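Local coordinates for protein Two-component system sensor histidine kinase (Bacteroides thetaiotaomicron, PDB 3OTT) that probably senses saccharides through this extracellular beta-propeller and beta-sandwich region and relays the signal as a histidine kinase to DNA-binding transcription control, at residues B[73-85]-B[94-108]. Sequence-based numbering, arbitrary orientation.
Sequences NTYLYMGTDNGIL and YEQPETDFPTDVRTM
Ile-84 lies over one face of the Phe-101 ring, and Thr-99 CB sits on the opposite face. The CD1 methyl of Ile-84 stands 4.2 Å from the Phe-101 ring centroid, a CH-pi contact. With CG1 anti to the carbonyl carbon (chi1 -68°), Ile-84 brings CG1 to 4.1 Å from Val-105 CG2. It also touches Leu-117, on strand 114-119 of the next blade. On the other face of the strand, Leu-85 CG lies 3.7 Å from Tyr-94 CE1. Cutting Leu-85 back to an alanine is likely to open a gap beside the Tyr-94 ring, where CG and its two methyls pack. Gln-96, bent at chi2 (-53°), donates from NE2 to Ile-84 O at 2.9 Å, while its OE1 accepts from Val-86 N.

The solvent side is looser. Asp-104 N hydrogen-bonds to Asp-81 O at 3.0 Å, from above the carbonyl plane. The Asp-81 and Asp-104 carboxylates do not touch. A water donates to OD1 of both and accepts from Arg-106 NH2; Asp-81 OD1 is also hydrogen-bonded to Tyr-66 OH.

Segment 94-108 leads from one four-stranded propeller blade into the next. Apolar packing thus joins the blades inside, while water and a nearby arginine probably ease repulsion between two acids outside.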
loop_
_atom_site.group_PDB
_atom_site.type_symbol
_atom_site.label_atom_id
_atom_site.label_comp_id
_atom_site.label_asym_id
_atom_site.label_seq_id
_atom_site.Cartn_x
_atom_site.Cartn_y
_atom_site.Cartn_z
ATOM N N ASN B 73 -7.618 10.692 15.298
ATOM C CA ASN B 73 -6.433 10.199 16.005
ATOM C C ASN B 73 -6.275 10.936 17.356
ATOM O O ASN B 73 -5.153 11.137 17.841
ATOM C CB ASN B 73 -5.200 10.463 15.138
ATOM C CG ASN B 73 -4.019 9.541 15.466
ATOM O OD1 ASN B 73 -4.166 8.447 16.022
ATOM N ND2 ASN B 73 -2.825 9.996 15.111
ATOM N N THR B 74 -7.383 11.425 17.923
ATOM C CA THR B 74 -7.284 12.102 19.185
ATOM C C THR B 74 -8.520 12.022 20.061
ATOM O O THR B 74 -8.410 12.290 21.255
ATOM C CB THR B 74 -6.784 13.574 19.065
ATOM O OG1 THR B 74 -6.456 14.055 20.369
ATOM C CG2 THR B 74 -7.833 14.526 18.451
ATOM N N TYR B 75 -9.692 11.687 19.504
ATOM C CA TYR B 75 -10.926 11.628 20.342
ATOM C C TYR B 75 -11.500 10.227 20.485
ATOM O O TYR B 75 -11.401 9.400 19.594
ATOM C CB TYR B 75 -12.056 12.538 19.811
ATOM C CG TYR B 75 -11.661 13.972 19.516
ATOM C CD1 TYR B 75 -11.475 14.912 20.557
ATOM C CD2 TYR B 75 -11.496 14.406 18.205
ATOM C CE1 TYR B 75 -11.081 16.225 20.274
ATOM C CE2 TYR B 75 -11.083 15.723 17.914
ATOM C CZ TYR B 75 -10.888 16.610 18.939
ATOM O OH TYR B 75 -10.535 17.898 18.573
ATOM N N LEU B 76 -12.123 9.959 21.598
ATOM C CA LEU B 76 -12.979 8.789 21.715
ATOM C C LEU B 76 -14.390 9.347 21.721
ATOM O O LEU B 76 -14.709 10.122 22.642
ATOM C CB LEU B 76 -12.709 8.004 23.020
ATOM C CG LEU B 76 -11.556 6.995 23.122
ATOM C CD1 LEU B 76 -10.385 7.288 22.228
ATOM C CD2 LEU B 76 -11.060 6.901 24.552
ATOM N N TYR B 77 -15.157 9.068 20.660
ATOM C CA TYR B 77 -16.588 9.361 20.584
ATOM C C TYR B 77 -17.290 8.134 21.131
ATOM O O TYR B 77 -17.122 7.022 20.613
ATOM C CB TYR B 77 -17.062 9.612 19.099
ATOM C CG TYR B 77 -16.852 11.022 18.581
ATOM C CD1 TYR B 77 -15.663 11.716 18.848
ATOM C CD2 TYR B 77 -17.827 11.647 17.809
ATOM C CE1 TYR B 77 -15.468 13.042 18.394
ATOM C CE2 TYR B 77 -17.661 12.938 17.303
ATOM C CZ TYR B 77 -16.480 13.651 17.610
ATOM O OH TYR B 77 -16.316 14.953 17.133
ATOM N N MET B 78 -18.100 8.321 22.150
ATOM C CA MET B 78 -18.716 7.199 22.850
ATOM C C MET B 78 -20.224 7.403 22.984
ATOM O O MET B 78 -20.665 8.484 23.394
ATOM C CB MET B 78 -18.077 7.091 24.245
ATOM C CG MET B 78 -16.524 6.887 24.165
ATOM S SD MET B 78 -15.908 6.878 25.839
ATOM C CE MET B 78 -15.893 8.629 26.279
ATOM N N GLY B 79 -21.013 6.374 22.667
ATOM C CA GLY B 79 -22.445 6.518 22.780
ATOM C C GLY B 79 -22.952 6.293 24.180
ATOM O O GLY B 79 -22.496 5.380 24.834
ATOM N N THR B 80 -23.919 7.101 24.628
ATOM C CA THR B 80 -24.443 7.093 26.022
ATOM C C THR B 80 -25.963 7.351 25.945
ATOM O O THR B 80 -26.465 7.606 24.852
ATOM C CB THR B 80 -23.811 8.241 26.906
ATOM O OG1 THR B 80 -24.211 9.505 26.399
ATOM C CG2 THR B 80 -22.263 8.231 26.922
ATOM N N ASP B 81 -26.657 7.293 27.083
ATOM C CA ASP B 81 -28.052 7.755 27.245
ATOM C C ASP B 81 -28.227 9.217 26.823
ATOM O O ASP B 81 -29.246 9.611 26.241
ATOM C CB ASP B 81 -28.439 7.643 28.738
ATOM C CG ASP B 81 -28.371 6.177 29.271
ATOM O OD1 ASP B 81 -28.266 5.206 28.459
ATOM O OD2 ASP B 81 -28.443 5.983 30.510
ATOM N N ASN B 82 -27.238 10.046 27.132
ATOM C CA ASN B 82 -27.394 11.445 26.811
ATOM C C ASN B 82 -26.895 11.815 25.405
ATOM O O ASN B 82 -27.157 12.902 24.896
ATOM C CB ASN B 82 -26.792 12.357 27.845
ATOM C CG ASN B 82 -27.167 13.811 27.589
ATOM O OD1 ASN B 82 -26.287 14.676 27.488
ATOM N ND2 ASN B 82 -28.481 14.088 27.447
ATOM N N GLY B 83 -26.238 10.893 24.740
ATOM C CA GLY B 83 -25.918 11.174 23.369
ATOM C C GLY B 83 -24.557 10.644 23.055
ATOM O O GLY B 83 -24.347 9.431 22.898
ATOM N N ILE B 84 -23.640 11.572 22.937
ATOM C CA ILE B 84 -22.291 11.246 22.609
ATOM C C ILE B 84 -21.387 11.992 23.520
ATOM O O ILE B 84 -21.440 13.189 23.611
ATOM C CB ILE B 84 -21.965 11.574 21.157
ATOM C CG1 ILE B 84 -22.751 10.626 20.256
ATOM C CG2 ILE B 84 -20.443 11.513 20.921
ATOM C CD1 ILE B 84 -22.408 10.713 18.833
ATOM N N LEU B 85 -20.549 11.243 24.200
ATOM C CA LEU B 85 -19.583 11.790 25.086
ATOM C C LEU B 85 -18.258 11.786 24.331
ATOM O O LEU B 85 -17.855 10.754 23.775
ATOM C CB LEU B 85 -19.547 10.875 26.289
ATOM C CG LEU B 85 -18.775 11.337 27.502
ATOM C CD1 LEU B 85 -19.328 12.696 28.072
ATOM C CD2 LEU B 85 -18.825 10.152 28.515
ATOM N N TYR B 94 -12.627 16.020 28.597
ATOM C CA TYR B 94 -13.884 15.883 27.845
ATOM C C TYR B 94 -14.075 17.181 27.086
ATOM O O TYR B 94 -13.907 18.232 27.662
ATOM C CB TYR B 94 -15.089 15.577 28.776
ATOM C CG TYR B 94 -14.994 14.158 29.249
ATOM C CD1 TYR B 94 -15.484 13.142 28.473
ATOM C CD2 TYR B 94 -14.319 13.826 30.428
ATOM C CE1 TYR B 94 -15.367 11.796 28.865
ATOM C CE2 TYR B 94 -14.175 12.506 30.828
ATOM C CZ TYR B 94 -14.700 11.477 30.027
ATOM O OH TYR B 94 -14.614 10.146 30.387
ATOM N N GLU B 95 -14.355 17.092 25.792
ATOM C CA GLU B 95 -14.358 18.247 24.925
ATOM C C GLU B 95 -15.562 18.204 24.085
ATOM O O GLU B 95 -15.436 17.707 22.965
ATOM C CB GLU B 95 -13.121 18.233 23.977
ATOM C CG GLU B 95 -11.964 19.075 24.577
ATOM C CD GLU B 95 -10.640 19.019 23.809
ATOM O OE1 GLU B 95 -10.671 18.673 22.609
ATOM O OE2 GLU B 95 -9.573 19.365 24.421
ATOM N N GLN B 96 -16.717 18.672 24.578
ATOM C CA GLN B 96 -17.961 18.619 23.760
ATOM C C GLN B 96 -18.051 19.614 22.599
ATOM O O GLN B 96 -17.998 20.833 22.805
ATOM C CB GLN B 96 -19.287 18.762 24.560
ATOM C CG GLN B 96 -19.760 17.563 25.435
ATOM C CD GLN B 96 -19.857 16.166 24.712
ATOM O OE1 GLN B 96 -19.041 15.249 24.994
ATOM N NE2 GLN B 96 -20.861 16.000 23.834
ATOM N N PRO B 97 -18.314 19.084 21.389
ATOM C CA PRO B 97 -18.804 19.833 20.214
ATOM C C PRO B 97 -19.998 20.727 20.546
ATOM O O PRO B 97 -20.697 20.469 21.497
ATOM C CB PRO B 97 -19.276 18.712 19.265
ATOM C CG PRO B 97 -18.452 17.511 19.614
ATOM C CD PRO B 97 -18.323 17.622 21.148
ATOM N N GLU B 98 -20.232 21.783 19.773
ATOM C CA GLU B 98 -21.413 22.574 19.988
ATOM C C GLU B 98 -22.689 21.787 19.596
ATOM O O GLU B 98 -23.774 22.150 20.018
ATOM C CB GLU B 98 -21.323 23.967 19.312
ATOM C CG GLU B 98 -20.946 25.133 20.326
ATOM C CD GLU B 98 -21.295 26.604 19.854
ATOM O OE1 GLU B 98 -21.066 26.989 18.666
ATOM O OE2 GLU B 98 -21.790 27.395 20.706
ATOM N N THR B 99 -22.551 20.690 18.856
ATOM C CA THR B 99 -23.730 19.962 18.305
ATOM C C THR B 99 -24.652 19.285 19.320
ATOM O O THR B 99 -24.215 18.542 20.209
ATOM C CB THR B 99 -23.321 18.873 17.282
ATOM O OG1 THR B 99 -22.308 19.383 16.412
ATOM C CG2 THR B 99 -24.563 18.371 16.454
ATOM N N ASP B 100 -25.939 19.513 19.124
ATOM C CA ASP B 100 -26.983 18.784 19.805
ATOM C C ASP B 100 -27.125 17.406 19.184
ATOM O O ASP B 100 -27.623 17.265 18.085
ATOM C CB ASP B 100 -28.290 19.559 19.709
ATOM C CG ASP B 100 -29.341 19.034 20.675
ATOM O OD1 ASP B 100 -29.139 17.896 21.195
ATOM O OD2 ASP B 100 -30.354 19.757 20.917
ATOM N N PHE B 101 -26.637 16.393 19.877
ATOM C CA PHE B 101 -26.668 15.030 19.385
ATOM C C PHE B 101 -27.953 14.327 19.826
ATOM O O PHE B 101 -28.514 14.667 20.853
ATOM C CB PHE B 101 -25.450 14.288 19.939
ATOM C CG PHE B 101 -24.118 14.639 19.231
ATOM C CD1 PHE B 101 -23.948 14.421 17.830
ATOM C CD2 PHE B 101 -23.034 15.146 19.963
ATOM C CE1 PHE B 101 -22.760 14.715 17.209
ATOM C CE2 PHE B 101 -21.795 15.435 19.342
ATOM C CZ PHE B 101 -21.653 15.233 17.966
ATOM N N PRO B 102 -28.415 13.325 19.071
ATOM C CA PRO B 102 -29.522 12.527 19.585
ATOM C C PRO B 102 -29.094 11.728 20.821
ATOM O O PRO B 102 -27.916 11.483 21.014
ATOM C CB PRO B 102 -29.827 11.573 18.432
ATOM C CG PRO B 102 -28.565 11.396 17.754
ATOM C CD PRO B 102 -27.873 12.760 17.822
ATOM N N THR B 103 -30.069 11.358 21.640
ATOM C CA THR B 103 -29.909 10.574 22.839
ATOM C C THR B 103 -29.822 9.054 22.542
ATOM O O THR B 103 -30.153 8.608 21.436
ATOM C CB THR B 103 -31.135 10.852 23.783
ATOM O OG1 THR B 103 -32.352 10.453 23.137
ATOM C CG2 THR B 103 -31.233 12.366 24.191
ATOM N N ASP B 104 -29.366 8.258 23.517
ATOM C CA ASP B 104 -29.501 6.777 23.428
ATOM C C ASP B 104 -28.850 6.166 22.170
ATOM O O ASP B 104 -29.475 5.352 21.441
ATOM C CB ASP B 104 -30.989 6.367 23.497
ATOM C CG ASP B 104 -31.699 6.947 24.726
ATOM O OD1 ASP B 104 -31.129 6.838 25.872
ATOM O OD2 ASP B 104 -32.817 7.531 24.563
ATOM N N VAL B 105 -27.616 6.591 21.905
ATOM C CA VAL B 105 -26.794 6.035 20.873
ATOM C C VAL B 105 -26.322 4.623 21.283
ATOM O O VAL B 105 -25.895 4.372 22.477
ATOM C CB VAL B 105 -25.614 6.960 20.640
ATOM C CG1 VAL B 105 -24.592 6.349 19.720
ATOM C CG2 VAL B 105 -26.112 8.327 20.077
ATOM N N ARG B 106 -26.309 3.737 20.285
ATOM C CA ARG B 106 -26.074 2.328 20.520
ATOM C C ARG B 106 -24.998 1.825 19.581
ATOM O O ARG B 106 -24.341 0.841 19.877
ATOM C CB ARG B 106 -27.347 1.505 20.306
ATOM C CG ARG B 106 -28.394 1.607 21.382
ATOM C CD ARG B 106 -27.927 0.926 22.695
ATOM N NE ARG B 106 -28.936 1.085 23.755
ATOM C CZ ARG B 106 -29.096 2.213 24.446
ATOM N NH1 ARG B 106 -28.333 3.277 24.173
ATOM N NH2 ARG B 106 -30.000 2.282 25.428
ATOM N N THR B 107 -24.775 2.495 18.456
ATOM C CA THR B 107 -23.835 1.973 17.478
ATOM C C THR B 107 -23.297 3.085 16.633
ATOM O O THR B 107 -24.004 4.087 16.383
ATOM C CB THR B 107 -24.518 0.858 16.559
ATOM O OG1 THR B 107 -23.580 0.437 15.574
ATOM C CG2 THR B 107 -25.768 1.452 15.735
ATOM N N MET B 108 -22.053 2.947 16.173
ATOM C CA MET B 108 -21.376 4.016 15.374
ATOM C C MET B 108 -20.509 3.391 14.307
ATOM O O MET B 108 -19.973 2.334 14.548
ATOM C CB MET B 108 -20.486 4.886 16.230
ATOM C CG MET B 108 -21.205 5.698 17.305
ATOM S SD MET B 108 -20.180 6.885 18.328
ATOM C CE MET B 108 -19.176 5.845 19.189
HETATM O O HOH W 1 -29.618 4.770 26.356
#